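PDB 4F53: SusD homolog from Bacteroides ovatus, which probably binds mucin O-glycans as the SusD-like lipoprotein of an outer-membrane glycan-uptake system. Local coordinates for residues A[34-39]-A[182-187]; A[243-248]-A[330-335]. All blocks are in the same frame, centred on the assembly; numbering follows the deposited sequence. Where two conformers were deposited one is given.

Contact 1: residues A[34-39]-A[182-187]; sequences NLQDLM and ADRIYN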
# COMPACT_ATOMS: atom_id res chain seq x y z
N ASN A 34 -11.74 -4.48 16.15
CA ASN A 34 -12.27 -3.73 15.01
C ASN A 34 -11.21 -2.67 14.57
O ASN A 34 -11.00 -2.46 13.38
CB ASN A 34 -13.64 -3.10 15.37
CG ASN A 34 -14.73 -4.05 15.92
OD1 ASN A 34 -14.66 -5.29 15.82
ND2 ASN A 34 -15.78 -3.47 16.50
N LEU A 35 -10.56 -2.02 15.54
CA LEU A 35 -9.53 -1.00 15.26
C LEU A 35 -8.36 -1.64 14.56
O LEU A 35 -7.85 -1.09 13.57
CB LEU A 35 -9.08 -0.27 16.53
CG LEU A 35 -10.18 0.51 17.34
CD1 LEU A 35 -9.55 1.27 18.48
CD2 LEU A 35 -10.99 1.50 16.46
N GLN A 36 -7.95 -2.85 15.02
CA GLN A 36 -6.84 -3.59 14.42
C GLN A 36 -7.13 -3.95 12.95
O GLN A 36 -6.26 -3.84 12.09
CB GLN A 36 -6.57 -4.86 15.23
CG GLN A 36 -5.35 -5.61 14.78
CD GLN A 36 -5.15 -6.89 15.52
OE1 GLN A 36 -5.88 -7.87 15.33
NE2 GLN A 36 -4.16 -6.91 16.38
N ASP A 37 -8.37 -4.35 12.67
CA ASP A 37 -8.79 -4.77 11.35
C ASP A 37 -8.64 -3.67 10.29
O ASP A 37 -8.29 -3.97 9.15
CB ASP A 37 -10.25 -5.24 11.43
CG ASP A 37 -10.88 -5.54 10.08
OD1 ASP A 37 -10.25 -6.26 9.27
OD2 ASP A 37 -11.96 -5.00 9.80
N LEU A 38 -8.92 -2.42 10.65
CA LEU A 38 -8.97 -1.28 9.72
C LEU A 38 -7.60 -0.87 9.16
O LEU A 38 -7.57 -0.06 8.21
CB LEU A 38 -9.72 -0.08 10.34
CG LEU A 38 -11.23 -0.36 10.52
CD1 LEU A 38 -11.87 0.60 11.52
CD2 LEU A 38 -11.97 -0.41 9.16
N MSE A 39 -6.49 -1.46 9.65
CA MSE A 39 -5.16 -1.18 9.06
C MSE A 39 -5.08 -1.70 7.61
O MSE A 39 -4.37 -1.14 6.78
CB MSE A 39 -4.04 -1.82 9.90
CG MSE A 39 -4.01 -1.28 11.34
SE MSE A 39 -2.31 -1.69 12.20
CE MSE A 39 -2.60 -3.48 12.54
N ALA A 182 -7.77 -10.63 21.74
CA ALA A 182 -7.86 -9.21 21.34
C ALA A 182 -6.87 -8.90 20.20
O ALA A 182 -6.82 -7.76 19.73
CB ALA A 182 -7.57 -8.30 22.53
N ASP A 183 -6.08 -9.90 19.75
CA ASP A 183 -5.04 -9.66 18.74
C ASP A 183 -4.95 -10.81 17.75
O ASP A 183 -4.42 -11.87 18.06
CB ASP A 183 -3.70 -9.44 19.46
CG ASP A 183 -2.46 -9.23 18.60
OD1 ASP A 183 -2.61 -8.98 17.38
OD2 ASP A 183 -1.34 -9.29 19.16
N ARG A 184 -5.42 -10.58 16.52
CA ARG A 184 -5.39 -11.59 15.47
C ARG A 184 -4.16 -11.44 14.58
O ARG A 184 -4.09 -12.05 13.51
CB ARG A 184 -6.69 -11.53 14.63
CG ARG A 184 -7.94 -11.76 15.45
CD ARG A 184 -9.22 -11.73 14.60
NE ARG A 184 -9.35 -12.93 13.77
CZ ARG A 184 -9.78 -14.11 14.21
NH1 ARG A 184 -10.14 -14.26 15.47
NH2 ARG A 184 -9.83 -15.14 13.39
N ILE A 185 -3.17 -10.66 15.03
CA ILE A 185 -1.93 -10.47 14.30
C ILE A 185 -0.76 -11.14 15.03
O ILE A 185 -0.05 -11.93 14.42
CB ILE A 185 -1.65 -8.96 13.99
CG1 ILE A 185 -2.72 -8.40 12.99
CG2 ILE A 185 -0.21 -8.75 13.44
CD1 ILE A 185 -2.62 -6.96 12.67
N TYR A 186 -0.54 -10.79 16.31
CA TYR A 186 0.59 -11.32 17.09
C TYR A 186 0.17 -12.12 18.31
O TYR A 186 1.03 -12.56 19.08
CB TYR A 186 1.52 -10.18 17.52
CG TYR A 186 2.23 -9.50 16.38
CD1 TYR A 186 3.01 -10.23 15.48
CD2 TYR A 186 2.24 -8.12 16.26
CE1 TYR A 186 3.74 -9.60 14.46
CE2 TYR A 186 2.93 -7.47 15.23
CZ TYR A 186 3.70 -8.22 14.35
OH TYR A 186 4.40 -7.59 13.38
N ASN A 187 -1.15 -12.33 18.47
CA ASN A 187 -1.76 -13.12 19.55
C ASN A 187 -1.33 -12.68 20.94
O ASN A 187 -1.05 -13.51 21.80
CB ASN A 187 -1.48 -14.63 19.35
CG ASN A 187 -1.83 -15.12 17.97
OD1 ASN A 187 -0.95 -15.53 17.20
ND2 ASN A 187 -3.11 -15.04 17.62

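Contact 2: residues A[243-248]-A[330-335]; sequences RKVADH and DNIVVF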
# COMPACT_ATOMS: atom_id res chain seq x y z
N ARG A 243 -2.71 -10.69 9.51
CA ARG A 243 -3.92 -10.86 10.31
C ARG A 243 -4.69 -12.11 9.91
O ARG A 243 -4.98 -12.32 8.73
CB ARG A 243 -4.84 -9.62 10.21
CG ARG A 243 -5.92 -9.60 11.29
CD ARG A 243 -6.72 -8.31 11.33
NE ARG A 243 -8.15 -8.55 11.61
CZ ARG A 243 -9.03 -9.06 10.73
NH1 ARG A 243 -8.63 -9.39 9.49
NH2 ARG A 243 -10.29 -9.26 11.08
N LYS A 244 -5.05 -12.93 10.91
CA LYS A 244 -5.88 -14.12 10.71
C LYS A 244 -7.28 -13.59 10.50
O LYS A 244 -7.81 -12.84 11.36
CB LYS A 244 -5.76 -15.10 11.91
CG LYS A 244 -6.77 -16.24 11.88
CD LYS A 244 -6.67 -17.13 13.08
CE LYS A 244 -7.66 -18.27 13.01
NZ LYS A 244 -7.60 -19.10 14.24
N VAL A 245 -7.85 -13.88 9.30
CA VAL A 245 -9.16 -13.35 8.91
C VAL A 245 -10.25 -13.81 9.90
O VAL A 245 -10.16 -14.91 10.46
CB VAL A 245 -9.56 -13.66 7.43
CG1 VAL A 245 -8.53 -13.09 6.46
CG2 VAL A 245 -9.80 -15.15 7.19
N ALA A 246 -11.23 -12.93 10.13
CA ALA A 246 -12.36 -13.25 11.01
C ALA A 246 -13.35 -14.12 10.25
O ALA A 246 -13.89 -15.06 10.82
CB ALA A 246 -13.03 -11.98 11.50
N ASP A 247 -13.55 -13.84 8.95
CA ASP A 247 -14.46 -14.61 8.12
C ASP A 247 -13.78 -15.09 6.81
O ASP A 247 -13.67 -16.29 6.60
CB ASP A 247 -15.74 -13.81 7.82
CG ASP A 247 -16.80 -14.66 7.17
OD1 ASP A 247 -17.44 -15.46 7.88
OD2 ASP A 247 -16.95 -14.57 5.94
N HIS A 248 -13.37 -14.17 5.93
CA HIS A 248 -12.70 -14.57 4.70
C HIS A 248 -11.79 -13.48 4.16
O HIS A 248 -12.04 -12.29 4.39
CB HIS A 248 -13.71 -14.99 3.62
CG HIS A 248 -14.64 -13.91 3.14
ND1 HIS A 248 -15.85 -13.67 3.79
CD2 HIS A 248 -14.53 -13.10 2.06
CE1 HIS A 248 -16.43 -12.70 3.10
NE2 HIS A 248 -15.67 -12.32 2.05
N ASP A 330 -6.77 -17.39 3.68
CA ASP A 330 -5.45 -16.75 3.64
C ASP A 330 -5.40 -15.51 4.51
O ASP A 330 -6.37 -14.73 4.54
CB ASP A 330 -5.04 -16.39 2.20
CG ASP A 330 -4.69 -17.60 1.33
OD1 ASP A 330 -4.55 -18.73 1.88
OD2 ASP A 330 -4.58 -17.43 0.11
N ASN A 331 -4.27 -15.30 5.19
CA ASN A 331 -4.05 -14.14 6.04
C ASN A 331 -3.99 -12.86 5.26
O ASN A 331 -3.53 -12.83 4.11
CB ASN A 331 -2.75 -14.26 6.84
CG ASN A 331 -2.73 -15.37 7.83
OD1 ASN A 331 -3.76 -15.81 8.36
ND2 ASN A 331 -1.54 -15.82 8.11
N ILE A 332 -4.42 -11.79 5.91
CA ILE A 332 -4.31 -10.46 5.34
C ILE A 332 -2.88 -9.95 5.65
O ILE A 332 -2.37 -10.15 6.74
CB ILE A 332 -5.46 -9.56 5.84
CG1 ILE A 332 -6.78 -9.97 5.11
CG2 ILE A 332 -5.12 -8.11 5.60
CD1 ILE A 332 -8.02 -9.23 5.47
N VAL A 333 -2.21 -9.37 4.64
CA VAL A 333 -0.85 -8.89 4.75
C VAL A 333 -0.89 -7.46 5.26
O VAL A 333 -1.39 -6.57 4.55
CB VAL A 333 -0.08 -9.04 3.40
CG1 VAL A 333 1.32 -8.40 3.50
CG2 VAL A 333 0.01 -10.51 2.96
N VAL A 334 -0.36 -7.21 6.48
CA VAL A 334 -0.41 -5.87 7.08
C VAL A 334 0.95 -5.14 6.94
O VAL A 334 0.97 -4.00 6.50
CB VAL A 334 -0.92 -5.91 8.56
CG1 VAL A 334 -1.00 -4.51 9.15
CG2 VAL A 334 -2.27 -6.63 8.68
N PHE A 335 2.05 -5.79 7.32
CA PHE A 335 3.37 -5.18 7.29
C PHE A 335 4.43 -6.28 7.27
O PHE A 335 4.68 -6.96 8.28
CB PHE A 335 3.54 -4.23 8.51
CG PHE A 335 4.61 -3.16 8.46
CD1 PHE A 335 5.71 -3.27 7.62
CD2 PHE A 335 4.57 -2.07 9.34
CE1 PHE A 335 6.73 -2.33 7.64
CE2 PHE A 335 5.58 -1.12 9.34
CZ PHE A 335 6.65 -1.24 8.48
O HOH W 1 -6.33 -15.93 7.83

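Contact 1: residues A[34-39]-A[182-187]
Gln36, on helix 25-37, carries most of this contact by reaching straight out to the loop 182-187. Its CG stands anti to the backbone N (chi1 -174°) and the chain runs on extended, which brings the terminal amide up to the loop backbone. Two hydrogen bonds, one on its oxygen and one on its nitrogen, grip that amide and fix its rotation. Gln36 OE1 accepts from the backbone N of Arg184 at 3.0 Å, in the carbonyl plane and on a lone pair. Gln36 NE2 donates to Asp183 OD1 at 2.8 Å, with the acceptor near the amide plane but the donor standing above that of the carboxylate. Asp183 OD1 also takes the backbone N of Ile185 at 2.9 Å and of Tyr186 at 3.0 Å, making an Asx turn and Asx motif that fold the loop around the carboxylate. Three N-H groups on one oxygen should favour the charged form of Asp183, whose OD2 accepts hydrogen bonds from Trp193 NE1 and the backbone N of Gly188.

The apolar part lies alongside. Ile185 slides past Gln36 in the opposite direction, Ile185 CD1 lying 3.7 Å from Gln36 CG, and the same methyl meets CE of selenomethionine Met39 tip to tip at a tight 3.5 Å.

The buried junction thus ties helix 25-37 to the loop leading into helix 190-207, whose Trp193 and Phe196 touch Gln36 and Met39; helix 110-131 packs against Met39 through Val122, and Ile185 rests on strand 241-243.

Contact 2: residues A[243-248]-A[330-335]
Two backbone hydrogen bonds join Arg243 and Ile332 as an antiparallel hydrogen-bonded pair. Arg243 N gives to Ile332 O at 2.8 Å, and Ile332 N returns to Arg243 O at 2.9 Å, both donors lying in the plane of the carbonyl they meet. Arg243 O also receives a CA-H contact from Asn331 CA at 3.4 Å.

Around this pair the side chains divide. Arg243 and Ile332 run side by side on one face of the sheet, and Ile332 CD1 comes to the edge of the guanidinium, near its plane. Val245 crosses Ile332 at about a right angle: Val245 CG1, beside the backbone N (chi1 -58°), touches Ile332 CG1 at 3.8 Å and lies 3.3 Å from Asp330 O. Beyond the pair a water takes over the bridging, accepting from Val245 N at 2.9 Å and donating to Asn331 OD1 at 2.6 Å.

Further out, Glu42, from outside both segments, organises the turn. Its OE1 forms a salt bridge with Arg243 NH2 and accepts from Ala246 N, while OE2 accepts from the N atoms of Asp247 and His248. The His248 ring is held by acids of its own: His248 ND1 donates in the ring plane to the anti lone pair of Asp247 OD2 at 2.6 Å, and NE2 hydrogen-bonds Glu44 OE1. Further along the strand, Val334 and Phe335 both face Ala241, a classic beta bulge.

Main-chain pairing thus closes a two-strand antiparallel sheet within a largely helical chain, with an apolar Ile332/Val245 side and a water-bridged edge at Asn331; the donors around Glu42 should keep that acid charged beside Arg243.

In the fold
Contact 1 is buried on nearly all its touching residues, whereas contact 2 is only partly buried, with Lys244 and Asn331 exposed. Their chemistry follows: side-chain groups grip backbone and carboxylate in the first, while the second relies on main-chain pairing and a bridging water. Their centres lie about 9 Å apart, and they touch directly. Arg184, its end leading away from 34-39, probably hydrogen-bonds through Arg184 NE to Lys244 O at 2.9 Å and through NH2 to Val245 O, and Ile185 packs on Arg243. The loop 182-187 therefore sits between helix 25-37 and the short 241-243/332-335 sheet, joining the two within this largely helical, TPR-like SusD-family fold.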